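Local coordinates for foldase protein PrsA 2 (Bacillus anthracis, PDB 6VJ4) that catalyses cis-trans isomerisation of peptidyl-proline bonds and helps secreted proteins, the protective antigen among them, to fold once they have crossed the cell membrane, at residues K124-K129 with Y190-L195; K91-S96 with K227-S232. All coordinates share one frame; numbering follows the deposited sequence.

Contact 1 (K124-K129 with Y190-L195); sequences KEIKKK and YHIIKL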
loop_
_atom_site.group_PDB
_atom_site.type_symbol
_atom_site.label_atom_id
_atom_site.label_comp_id
_atom_site.label_asym_id
_atom_site.label_seq_id
_atom_site.Cartn_x
_atom_site.Cartn_y
_atom_site.Cartn_z
ATOM N N LYS A 124 -32.470 -20.113 27.194
ATOM C CA LYS A 124 -33.724 -19.673 27.858
ATOM C C LYS A 124 -34.276 -20.812 28.724
ATOM O O LYS A 124 -34.746 -20.527 29.833
ATOM C CB LYS A 124 -34.764 -19.243 26.826
ATOM C CG LYS A 124 -34.465 -17.946 26.097
ATOM C CD LYS A 124 -35.543 -17.575 25.102
ATOM C CE LYS A 124 -35.262 -16.266 24.391
ATOM N NZ LYS A 124 -36.300 -15.964 23.375
ATOM N N GLU A 125 -34.192 -22.050 28.238
ATOM C CA GLU A 125 -34.736 -23.189 29.022
ATOM C C GLU A 125 -33.837 -23.404 30.247
ATOM O O GLU A 125 -34.388 -23.714 31.319
ATOM C CB GLU A 125 -34.946 -24.400 28.118
ATOM C CG GLU A 125 -36.100 -24.218 27.139
ATOM C CD GLU A 125 -37.454 -23.954 27.787
ATOM O OE1 GLU A 125 -38.177 -23.060 27.311
ATOM O OE2 GLU A 125 -37.792 -24.652 28.758
ATOM N N ILE A 126 -32.528 -23.169 30.120
ATOM C CA ILE A 126 -31.633 -23.289 31.311
ATOM C C ILE A 126 -32.030 -22.231 32.335
ATOM O O ILE A 126 -32.115 -22.571 33.518
ATOM C CB ILE A 126 -30.150 -23.220 30.905
ATOM C CG1 ILE A 126 -29.742 -24.564 30.299
ATOM C CG2 ILE A 126 -29.260 -22.849 32.081
ATOM C CD1 ILE A 126 -28.398 -24.581 29.673
ATOM N N LYS A 127 -32.265 -20.991 31.885
ATOM C CA LYS A 127 -32.663 -19.897 32.808
ATOM C C LYS A 127 -33.961 -20.284 33.543
ATOM O O LYS A 127 -34.035 -20.090 34.768
ATOM C CB LYS A 127 -32.856 -18.595 32.015
ATOM C CG LYS A 127 -33.255 -17.381 32.841
ATOM C CD LYS A 127 -32.298 -17.085 33.975
ATOM C CE LYS A 127 -32.417 -15.681 34.541
ATOM N NZ LYS A 127 -33.774 -15.394 35.043
ATOM N N LYS A 128 -34.930 -20.811 32.812
ATOM C CA LYS A 128 -36.227 -21.232 33.411
ATOM C C LYS A 128 -35.994 -22.245 34.546
ATOM O O LYS A 128 -36.601 -22.066 35.631
ATOM C CB LYS A 128 -37.146 -21.789 32.322
ATOM C CG LYS A 128 -37.843 -20.736 31.472
ATOM C CD LYS A 128 -38.831 -21.329 30.495
ATOM C CE LYS A 128 -39.577 -20.287 29.688
ATOM N NZ LYS A 128 -38.655 -19.473 28.860
ATOM N N LYS A 129 -35.073 -23.190 34.349
ATOM C CA LYS A 129 -34.784 -24.242 35.368
ATOM C C LYS A 129 -34.109 -23.609 36.585
ATOM O O LYS A 129 -34.519 -23.897 37.730
ATOM C CB LYS A 129 -33.923 -25.351 34.762
ATOM C CG LYS A 129 -34.650 -26.323 33.841
ATOM C CD LYS A 129 -33.713 -27.285 33.171
ATOM C CE LYS A 129 -34.396 -28.230 32.205
ATOM N NZ LYS A 129 -33.393 -29.067 31.505
ATOM N N TYR A 190 -24.155 -18.463 23.823
ATOM C CA TYR A 190 -25.026 -17.755 24.786
ATOM C C TYR A 190 -24.627 -18.165 26.191
ATOM O O TYR A 190 -24.512 -19.387 26.466
ATOM C CB TYR A 190 -26.509 -18.075 24.571
ATOM C CG TYR A 190 -27.043 -17.508 23.294
ATOM C CD1 TYR A 190 -27.543 -16.219 23.241
ATOM C CD2 TYR A 190 -27.010 -18.257 22.127
ATOM C CE1 TYR A 190 -28.015 -15.684 22.048
ATOM C CE2 TYR A 190 -27.476 -17.736 20.931
ATOM C CZ TYR A 190 -27.967 -16.443 20.892
ATOM O OH TYR A 190 -28.426 -15.933 19.711
ATOM N N HIS A 191 -24.506 -17.170 27.078
ATOM C CA HIS A 191 -24.081 -17.431 28.461
ATOM C C HIS A 191 -25.208 -17.146 29.435
ATOM O O HIS A 191 -25.964 -16.184 29.215
ATOM C CB HIS A 191 -22.933 -16.504 28.914
ATOM C CG HIS A 191 -21.738 -16.490 28.038
ATOM N ND1 HIS A 191 -20.586 -17.187 28.359
ATOM C CD2 HIS A 191 -21.496 -15.868 26.865
ATOM C CE1 HIS A 191 -19.692 -17.001 27.420
ATOM N NE2 HIS A 191 -20.221 -16.200 26.482
ATOM N N ILE A 192 -25.337 -18.020 30.417
ATOM C CA ILE A 192 -26.141 -17.692 31.609
ATOM C C ILE A 192 -25.082 -17.419 32.675
ATOM O O ILE A 192 -24.243 -18.311 32.937
ATOM C CB ILE A 192 -27.123 -18.792 31.997
ATOM C CG1 ILE A 192 -28.147 -19.019 30.882
ATOM C CG2 ILE A 192 -27.796 -18.437 33.299
ATOM C CD1 ILE A 192 -29.013 -17.819 30.578
ATOM N N ILE A 193 -25.108 -16.213 33.247
ATOM C CA ILE A 193 -24.029 -15.773 34.169
ATOM C C ILE A 193 -24.586 -15.575 35.578
ATOM O O ILE A 193 -25.733 -15.047 35.718
ATOM C CB ILE A 193 -23.409 -14.453 33.657
ATOM C CG1 ILE A 193 -22.994 -14.520 32.189
ATOM C CG2 ILE A 193 -22.260 -14.011 34.567
ATOM C CD1 ILE A 193 -22.583 -13.169 31.592
ATOM N N LYS A 194 -23.821 -16.009 36.569
ATOM C CA LYS A 194 -24.174 -15.767 37.977
ATOM C C LYS A 194 -23.008 -15.029 38.630
ATOM O O LYS A 194 -21.900 -15.543 38.612
ATOM C CB LYS A 194 -24.470 -17.078 38.708
ATOM C CG LYS A 194 -24.866 -16.888 40.152
ATOM C CD LYS A 194 -25.271 -18.133 40.883
ATOM C CE LYS A 194 -24.192 -19.190 40.915
ATOM N NZ LYS A 194 -24.529 -20.289 41.864
ATOM N N LEU A 195 -23.263 -13.841 39.184
ATOM C CA LEU A 195 -22.164 -13.144 39.878
ATOM C C LEU A 195 -22.021 -13.721 41.282
ATOM O O LEU A 195 -23.013 -13.792 41.979
ATOM C CB LEU A 195 -22.479 -11.649 39.937
ATOM C CG LEU A 195 -21.380 -10.822 40.604
ATOM C CD1 LEU A 195 -20.121 -10.762 39.768
ATOM C CD2 LEU A 195 -21.906 -9.431 40.889
#
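Ile192 is the one residue of strand segment 190-195 that reaches helix segment 124-129, and it does so with both carbons of its longer branch. Its CG1 lies 4.2 Å from CG2 of Ile126, while its terminal CD1 comes equally near, 4.2 Å, to CB of Lys127. The fork follows from the torsions: with CG1 anti to the carbonyl carbon (chi1 -63°) and the next bond turned as well (chi2 -62°), the branch kinks at CG1 but still advances toward the helix, CD1 leading. The two isoleucines cross obliquely; CB of Ile126 points toward the strand, and CG2, anti to the backbone N, is the methyl that meets Ile192. This is the closer-packed side, apolar, with both isoleucines buried, held by dispersion forces and the exclusion of water.

One residue further along the helix the character changes. Lys127 offers its CB to Ile192 but carries its charge elsewhere: CG leaves anti to the backbone N (chi1 -179°), the chain bends at chi2 and chi4, and NZ makes a salt bridge to Asp131 one helical turn on. Lys124, Lys128 and Lys129 are exposed, so this helix is amphipathic, with one greasy flank and a basic outer surface. On that surface Lys128 NZ and Glu125 OE1 form only a long ion pair, at 3.9 Å.

The neighbouring strand residue, His191, turns to the other side, where its ring meets those of His114 and Phe168. Ile126 also rests on Ile115 and Val117 of strand 110-117, and Ile192 on Leu130 of the helix. Helix 120-131 thus lies against the antiparallel sheet of the PpiC-type (parvulin) domain, on the paired strands 110-117 and 189-198.

Contact 2 (K91-S96 with K227-S232); sequences KAIKQS and KKLLQS
Leu229 meets Ala92 and Ile93 across this contact, a small case of how one side chain can carry the packing between two helices far apart in sequence. In segment 227-232 the first two residues, Lys227 and Lys228, are exposed and leave the interface to the leucine that follows.

Leu229 sets off from its backbone toward helix segment 91-96. Its CG stands anti to the backbone N (chi1 174°), and the CD2 methyl is the atom that arrives. It lies 3.9 Å from CG1 of Ile93, the two side chains crossing at a slant, and 4.2 Å from CB of Ala92. The same methyl comes 4.1 Å from the Ala92 backbone O, so it also touches the helix backbone; the small alanine side chain probably helps it come close. These contacts are apolar, between two buried residues and a leucine that is only partly exposed.

Leu230, next in order, serves another neighbour: it packs on Tyr30, Ala34 and Ile38 of helix 28-41. Gln231 is exposed. Ser232 turns its OG back on its own helix, near the carbonyl oxygens of Lys228 and Leu229.

On the facing segment, Ser96 OG donates to Ile93 O at 2.6 Å, with a C=O...donor angle of 132° and the donor tilted 19° from the carbonyl plane. That OG is also bonded to Arg219, whose helix, 204-220, supplies Thr220 as a further neighbour of Ile93. The hydroxyl therefore ties the C-terminal part of helix 76-95 to helix 204-220.

This is helix-helix packing through a single leucine, one of the contacts that bring helices 76-95 and 223-236, distant along the chain, together in the helical part of PrsA.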
loop_
_atom_site.group_PDB
_atom_site.type_symbol
_atom_site.label_atom_id
_atom_site.label_comp_id
_atom_site.label_asym_id
_atom_site.label_seq_id
_atom_site.Cartn_x
_atom_site.Cartn_y
_atom_site.Cartn_z
ATOM N N LYS A 91 6.310 -1.216 20.693
ATOM C CA LYS A 91 6.185 0.220 21.053
ATOM C C LYS A 91 4.796 0.718 20.637
ATOM O O LYS A 91 4.185 1.482 21.416
ATOM C CB LYS A 91 7.306 1.029 20.391
ATOM C CG LYS A 91 7.324 2.514 20.722
ATOM C CD LYS A 91 8.418 3.284 20.004
ATOM C CE LYS A 91 8.390 4.769 20.301
ATOM N NZ LYS A 91 9.438 5.503 19.553
ATOM N N ALA A 92 4.315 0.283 19.467
ATOM C CA ALA A 92 2.983 0.687 18.955
ATOM C C ALA A 92 1.878 0.157 19.886
ATOM O O ALA A 92 0.911 0.900 20.159
ATOM C CB ALA A 92 2.793 0.165 17.557
ATOM N N ILE A 93 2.010 -1.091 20.325
ATOM C CA ILE A 93 0.991 -1.704 21.229
ATOM C C ILE A 93 1.037 -0.970 22.574
ATOM O O ILE A 93 -0.041 -0.704 23.135
ATOM C CB ILE A 93 1.216 -3.224 21.360
ATOM C CG1 ILE A 93 1.060 -3.921 20.005
ATOM C CG2 ILE A 93 0.284 -3.826 22.403
ATOM C CD1 ILE A 93 1.478 -5.368 20.000
ATOM N N LYS A 94 2.237 -0.632 23.048
ATOM C CA LYS A 94 2.364 0.096 24.337
ATOM C C LYS A 94 1.716 1.480 24.199
ATOM O O LYS A 94 1.057 1.912 25.157
ATOM C CB LYS A 94 3.832 0.179 24.769
ATOM C CG LYS A 94 4.066 0.850 26.114
ATOM C CD LYS A 94 5.449 0.636 26.691
ATOM C CE LYS A 94 5.562 1.171 28.106
ATOM N NZ LYS A 94 6.894 0.914 28.704
ATOM N N GLN A 95 1.869 2.138 23.044
ATOM C CA GLN A 95 1.271 3.484 22.849
ATOM C C GLN A 95 -0.231 3.373 22.559
ATOM O O GLN A 95 -0.921 4.378 22.756
ATOM C CB GLN A 95 2.013 4.250 21.752
ATOM C CG GLN A 95 3.426 4.628 22.174
ATOM C CD GLN A 95 4.204 5.373 21.116
ATOM O OE1 GLN A 95 5.410 5.560 21.237
ATOM N NE2 GLN A 95 3.518 5.821 20.079
ATOM N N SER A 96 -0.725 2.196 22.163
ATOM C CA SER A 96 -2.178 2.035 21.875
ATOM C C SER A 96 -2.996 2.169 23.169
ATOM O O SER A 96 -4.221 2.377 23.082
ATOM C CB SER A 96 -2.468 0.704 21.234
ATOM O OG SER A 96 -2.437 -0.341 22.197
ATOM N N LYS A 227 -2.729 -7.492 14.985
ATOM C CA LYS A 227 -3.011 -7.543 13.524
ATOM C C LYS A 227 -4.116 -6.531 13.184
ATOM O O LYS A 227 -4.004 -5.877 12.129
ATOM C CB LYS A 227 -3.304 -8.991 13.111
ATOM C CG LYS A 227 -2.099 -9.920 13.240
ATOM C CD LYS A 227 -2.386 -11.383 12.998
ATOM C CE LYS A 227 -1.152 -12.240 13.182
ATOM N NZ LYS A 227 -1.437 -13.676 12.951
ATOM N N LYS A 228 -5.125 -6.386 14.048
ATOM C CA LYS A 228 -6.186 -5.365 13.814
ATOM C C LYS A 228 -5.544 -3.971 13.910
ATOM O O LYS A 228 -6.038 -3.043 13.244
ATOM C CB LYS A 228 -7.344 -5.558 14.802
ATOM C CG LYS A 228 -8.160 -6.831 14.594
ATOM C CD LYS A 228 -9.141 -7.142 15.715
ATOM C CE LYS A 228 -10.215 -6.089 15.903
ATOM N NZ LYS A 228 -11.081 -5.963 14.706
ATOM N N LEU A 229 -4.467 -3.851 14.695
ATOM C CA LEU A 229 -3.727 -2.567 14.851
ATOM C C LEU A 229 -2.950 -2.282 13.564
ATOM O O LEU A 229 -2.813 -1.101 13.205
ATOM C CB LEU A 229 -2.782 -2.671 16.055
ATOM C CG LEU A 229 -1.841 -1.486 16.274
ATOM C CD1 LEU A 229 -2.606 -0.173 16.327
ATOM C CD2 LEU A 229 -1.027 -1.674 17.544
ATOM N N LEU A 230 -2.453 -3.333 12.908
ATOM C CA LEU A 230 -1.706 -3.152 11.634
ATOM C C LEU A 230 -2.683 -2.699 10.539
ATOM O O LEU A 230 -2.376 -1.701 9.859
ATOM C CB LEU A 230 -1.007 -4.467 11.273
ATOM C CG LEU A 230 -0.222 -4.472 9.960
ATOM C CD1 LEU A 230 0.750 -3.304 9.885
ATOM C CD2 LEU A 230 0.514 -5.791 9.785
ATOM N N GLN A 231 -3.831 -3.377 10.409
ATOM C CA GLN A 231 -4.848 -3.033 9.375
ATOM C C GLN A 231 -5.328 -1.587 9.565
ATOM O O GLN A 231 -5.503 -0.883 8.551
ATOM C CB GLN A 231 -6.041 -3.988 9.450
ATOM C CG GLN A 231 -5.694 -5.439 9.145
ATOM C CD GLN A 231 -6.882 -6.356 9.328
ATOM O OE1 GLN A 231 -7.986 -5.922 9.652
ATOM N NE2 GLN A 231 -6.660 -7.645 9.126
ATOM N N SER A 232 -5.553 -1.173 10.815
ATOM C CA SER A 232 -6.021 0.210 11.094
ATOM C C SER A 232 -4.914 1.211 10.749
ATOM O O SER A 232 -5.237 2.276 10.197
ATOM C CB SER A 232 -6.471 0.362 12.524
ATOM O OG SER A 232 -5.407 0.092 13.424
#

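How the contacts relate
The two contacts lie on opposite sides of the chain's centre, their own centres 36 Å apart and their nearest atoms about 18 Å apart, so they do not touch. They share no helix or strand. Along the chain the order is 91-96, 124-129, 190-195, 227-232: contact 2 brackets contact 1. The enclosed contact lies in the PPIC-type domain and joins a helix to its antiparallel sheet, whereas the outer one joins helices 76-95 and 223-236. This is consistent with the known architecture of PrsA proteins, in which a parvulin-type isomerase module is inserted in a helical part built from both ends of the chain.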